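Local structure of rieske iron-sulfur protein soxF (Sulfolobus acidocaldarius, 1JM1) at residues I87-H96 with P143-L153. The protein carries a Rieske-type [2Fe-2S] cluster and probably passes electrons along the respiratory chain of this archaeon. Residues are numbered along the deposited sequence; the frame is centred on the assembly and turned at random.
With FES (Fe2/s2 (inorganic) cluster), chain C.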
loop_
_atom_site.group_PDB
_atom_site.type_symbol
_atom_site.label_atom_id
_atom_site.label_comp_id
_atom_site.label_asym_id
_atom_site.label_seq_id
_atom_site.Cartn_x
_atom_site.Cartn_y
_atom_site.Cartn_z
ATOM N N ILE A 87 9.732 4.524 3.262
ATOM C CA ILE A 87 9.001 3.331 2.833
ATOM C C ILE A 87 7.588 3.339 3.386
ATOM O O ILE A 87 7.384 3.481 4.613
ATOM C CB ILE A 87 9.748 2.057 3.231
ATOM C CG1 ILE A 87 11.095 2.004 2.498
ATOM C CG2 ILE A 87 8.888 0.840 2.921
ATOM C CD1 ILE A 87 12.023 0.991 2.982
ATOM N N PHE A 88 6.633 3.166 2.491
ATOM C CA PHE A 88 5.202 3.162 2.754
ATOM C C PHE A 88 4.610 1.890 2.150
ATOM O O PHE A 88 5.286 1.170 1.397
ATOM C CB PHE A 88 4.535 4.410 2.127
ATOM C CG PHE A 88 5.081 5.691 2.701
ATOM C CD1 PHE A 88 6.225 6.272 2.190
ATOM C CD2 PHE A 88 4.449 6.289 3.768
ATOM C CE1 PHE A 88 6.723 7.450 2.715
ATOM C CE2 PHE A 88 4.926 7.464 4.321
ATOM C CZ PHE A 88 6.054 8.037 3.759
ATOM N N ALA A 89 3.343 1.637 2.416
ATOM C CA ALA A 89 2.666 0.492 1.836
ATOM C C ALA A 89 1.185 0.765 1.681
ATOM O O ALA A 89 0.572 1.490 2.461
ATOM C CB ALA A 89 2.879 -0.744 2.707
ATOM N N PHE A 90 0.600 0.114 0.664
ATOM C CA PHE A 90 -0.803 0.295 0.304
ATOM C C PHE A 90 -1.400 -1.051 -0.042
ATOM O O PHE A 90 -0.741 -1.978 -0.518
ATOM C CB PHE A 90 -0.931 1.229 -0.899
ATOM C CG PHE A 90 -0.436 2.639 -0.655
ATOM C CD1 PHE A 90 0.893 2.959 -0.819
ATOM C CD2 PHE A 90 -1.336 3.625 -0.230
ATOM C CE1 PHE A 90 1.347 4.227 -0.535
ATOM C CE2 PHE A 90 -0.883 4.909 0.016
ATOM C CZ PHE A 90 0.431 5.200 -0.131
ATOM N N SER A 91 -2.756 -1.107 0.062
ATOM C CA SER A 91 -3.499 -2.173 -0.598
ATOM C C SER A 91 -3.282 -2.104 -2.114
ATOM O O SER A 91 -3.190 -1.040 -2.705
ATOM C CB SER A 91 -4.980 -1.997 -0.302
ATOM O OG SER A 91 -5.770 -2.981 -0.964
ATOM N N ASP A 92 -3.245 -3.303 -2.731
ATOM C CA ASP A 92 -3.171 -3.424 -4.178
ATOM C C ASP A 92 -4.527 -3.685 -4.817
ATOM O O ASP A 92 -4.548 -4.068 -5.997
ATOM C CB ASP A 92 -2.171 -4.489 -4.576
ATOM C CG ASP A 92 -1.797 -4.483 -6.020
ATOM O OD1 ASP A 92 -1.638 -3.321 -6.554
ATOM O OD2 ASP A 92 -1.592 -5.542 -6.638
ATOM N N VAL A 93 -5.622 -3.480 -4.107
ATOM C CA VAL A 93 -6.985 -3.697 -4.622
ATOM C C VAL A 93 -7.693 -2.356 -4.707
ATOM O O VAL A 93 -7.884 -1.654 -3.695
ATOM C CB VAL A 93 -7.745 -4.721 -3.791
ATOM C CG1 VAL A 93 -9.160 -4.915 -4.404
ATOM C CG2 VAL A 93 -7.020 -6.050 -3.670
ATOM N N CYS A 94 -8.097 -1.976 -5.930
ATOM C CA CYS A 94 -8.835 -0.760 -6.135
ATOM C C CYS A 94 -10.140 -0.751 -5.373
ATOM O O CYS A 94 -10.879 -1.742 -5.361
ATOM C CB CYS A 94 -9.119 -0.649 -7.653
ATOM S SG CYS A 94 -9.848 0.937 -8.121
ATOM N N VAL A 95 -10.434 0.382 -4.721
ATOM C CA VAL A 95 -11.650 0.516 -3.903
ATOM C C VAL A 95 -12.838 1.038 -4.712
ATOM O O VAL A 95 -13.905 1.275 -4.142
ATOM C CB VAL A 95 -11.405 1.299 -2.625
ATOM C CG1 VAL A 95 -10.506 0.483 -1.672
ATOM C CG2 VAL A 95 -10.805 2.665 -2.840
ATOM N N HIS A 96 -12.708 1.190 -6.027
ATOM C CA HIS A 96 -13.862 1.424 -6.891
ATOM C C HIS A 96 -14.590 0.102 -7.121
ATOM O O HIS A 96 -15.671 -0.114 -6.574
ATOM C CB HIS A 96 -13.430 2.055 -8.189
ATOM C CG HIS A 96 -14.583 2.207 -9.160
ATOM N ND1 HIS A 96 -14.526 1.684 -10.431
ATOM C CD2 HIS A 96 -15.809 2.759 -8.935
ATOM C CE1 HIS A 96 -15.697 1.940 -10.970
ATOM N NE2 HIS A 96 -16.494 2.579 -10.120
ATOM N N PRO A 143 -13.501 7.321 -10.617
ATOM C CA PRO A 143 -14.710 7.083 -9.832
ATOM C C PRO A 143 -14.536 6.519 -8.438
ATOM O O PRO A 143 -15.531 6.405 -7.695
ATOM C CB PRO A 143 -15.519 6.094 -10.739
ATOM C CG PRO A 143 -14.445 5.302 -11.408
ATOM C CD PRO A 143 -13.371 6.317 -11.702
ATOM N N ALA A 144 -13.351 6.153 -7.990
ATOM C CA ALA A 144 -13.184 5.538 -6.693
ATOM C C ALA A 144 -13.748 6.457 -5.633
ATOM O O ALA A 144 -13.488 7.674 -5.643
ATOM C CB ALA A 144 -11.715 5.252 -6.389
ATOM N N PRO A 145 -14.512 5.925 -4.691
ATOM C CA PRO A 145 -15.237 6.805 -3.759
ATOM C C PRO A 145 -14.506 7.128 -2.488
ATOM O O PRO A 145 -15.046 7.883 -1.664
ATOM C CB PRO A 145 -16.512 5.968 -3.469
ATOM C CG PRO A 145 -15.983 4.559 -3.482
ATOM C CD PRO A 145 -15.052 4.543 -4.660
ATOM N N ARG A 146 -13.306 6.614 -2.286
ATOM C CA ARG A 146 -12.560 6.810 -1.058
ATOM C C ARG A 146 -11.099 6.506 -1.339
ATOM O O ARG A 146 -10.772 5.875 -2.358
ATOM C CB ARG A 146 -13.101 5.926 0.052
ATOM C CG ARG A 146 -12.997 4.430 -0.228
ATOM C CD ARG A 146 -13.745 3.645 0.808
ATOM N NE ARG A 146 -13.672 2.173 0.645
ATOM C CZ ARG A 146 -12.839 1.386 1.243
ATOM N NH1 ARG A 146 -11.861 1.829 2.004
ATOM N NH2 ARG A 146 -12.962 0.056 1.060
ATOM N N PRO A 147 -10.206 6.925 -0.451
ATOM C CA PRO A 147 -8.760 6.746 -0.684
ATOM C C PRO A 147 -8.342 5.278 -0.666
ATOM O O PRO A 147 -8.925 4.407 -0.001
ATOM C CB PRO A 147 -8.112 7.516 0.460
ATOM C CG PRO A 147 -9.136 8.555 0.844
ATOM C CD PRO A 147 -10.444 7.804 0.724
ATOM N N LEU A 148 -7.226 5.007 -1.337
ATOM C CA LEU A 148 -6.623 3.691 -1.309
ATOM C C LEU A 148 -6.123 3.367 0.097
ATOM O O LEU A 148 -5.350 4.154 0.652
ATOM C CB LEU A 148 -5.459 3.631 -2.303
ATOM C CG LEU A 148 -4.851 2.246 -2.500
ATOM C CD1 LEU A 148 -5.853 1.297 -3.148
ATOM C CD2 LEU A 148 -3.613 2.364 -3.395
ATOM N N PRO A 149 -6.523 2.239 0.698
ATOM C CA PRO A 149 -6.042 1.954 2.047
ATOM C C PRO A 149 -4.528 1.838 2.139
ATOM O O PRO A 149 -3.860 1.280 1.252
ATOM C CB PRO A 149 -6.752 0.640 2.394
ATOM C CG PRO A 149 -8.033 0.729 1.599
ATOM C CD PRO A 149 -7.588 1.345 0.269
ATOM N N ILE A 150 -4.016 2.352 3.243
ATOM C CA ILE A 150 -2.621 2.287 3.638
ATOM C C ILE A 150 -2.420 1.119 4.593
ATOM O O ILE A 150 -3.207 0.913 5.514
ATOM C CB ILE A 150 -2.164 3.616 4.298
ATOM C CG1 ILE A 150 -2.244 4.736 3.272
ATOM C CG2 ILE A 150 -0.784 3.501 4.914
ATOM C CD1 ILE A 150 -2.111 6.139 3.879
ATOM N N VAL A 151 -1.331 0.384 4.379
ATOM C CA VAL A 151 -0.864 -0.635 5.292
ATOM C C VAL A 151 0.170 0.036 6.211
ATOM O O VAL A 151 1.193 0.555 5.750
ATOM C CB VAL A 151 -0.256 -1.821 4.541
ATOM C CG1 VAL A 151 0.285 -2.854 5.554
ATOM C CG2 VAL A 151 -1.284 -2.450 3.616
ATOM N N ILE A 152 -0.136 0.034 7.496
ATOM C CA ILE A 152 0.737 0.654 8.506
ATOM C C ILE A 152 1.928 -0.275 8.723
ATOM O O ILE A 152 1.754 -1.484 8.900
ATOM C CB ILE A 152 -0.053 0.933 9.777
ATOM C CG1 ILE A 152 -1.297 1.769 9.446
ATOM C CG2 ILE A 152 0.865 1.585 10.821
ATOM C CD1 ILE A 152 -2.280 1.647 10.601
ATOM N N LEU A 153 3.136 0.304 8.678
ATOM C CA LEU A 153 4.365 -0.412 8.836
ATOM C C LEU A 153 5.066 -0.034 10.109
ATOM O O LEU A 153 4.926 1.073 10.630
ATOM C CB LEU A 153 5.293 -0.109 7.645
ATOM C CG LEU A 153 4.755 -0.413 6.255
ATOM C CD1 LEU A 153 5.782 0.021 5.204
ATOM C CD2 LEU A 153 4.402 -1.899 6.100
HETATM FE FE1 FES C . -10.301 0.531 -10.390
HETATM FE FE2 FES C . -12.841 0.810 -11.322
HETATM S S1 FES C . -11.198 2.358 -11.390
HETATM S S2 FES C . -11.921 -1.047 -10.427
HETATM O O HOH W 1 2.640 2.893 4.950
HETATM O O HOH W 2 -15.131 1.301 -1.752
#
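With CG anti to the backbone N (chi1 175°), H96 turns one ring face to P143, whose CG sits over its centre, 3.5 Å from the centroid: a CH-pi contact. V95 has CG1 anti to its carbonyl carbon (chi1 -69°), directed at P149 CD and one face of the R146 guanidinium, while V95 CG2 presses to 3.2 Å from R146 O, a buried carbonyl with no polar partner. V95 CG1 stands 3.7 Å from R146 NH2, the two side chains crossing at about a right angle. A water bridges V95 O and R146 NE, and R146 NH1 is hydrogen-bonded to Y64 OH and P170 O. A leucine in place of R146 would probably leave P170 O without this donor and break the water bridge to V95 O. V95 and H96 lie in a cluster-binding loop of the Rieske fold, and P143-A144-P145 in the proline loop packed against it; C94 SG binds one iron, with C124, and H96 ND1 the other at 2.1 Å, with H127. S91 OG accepts from V93 N in an ST turn where strand 87-91 gives way to the cluster loop. That strand runs roughly antiparallel to 151-153, but a single bridge joins them: F90 and I150 form a non-hydrogen-bonded pair between S91 N to P149 O and V151 N to A89 O, each 2.9 Å, the latter from well above the carbonyl plane. F90 CE2 lies 3.5 Å from I150 CG1, the side chains running side by side. Beyond, a second water links A89 N to V151 O. L148 CD2 packs on F90 CB and on S91 O, another buried carbonyl with no polar partner.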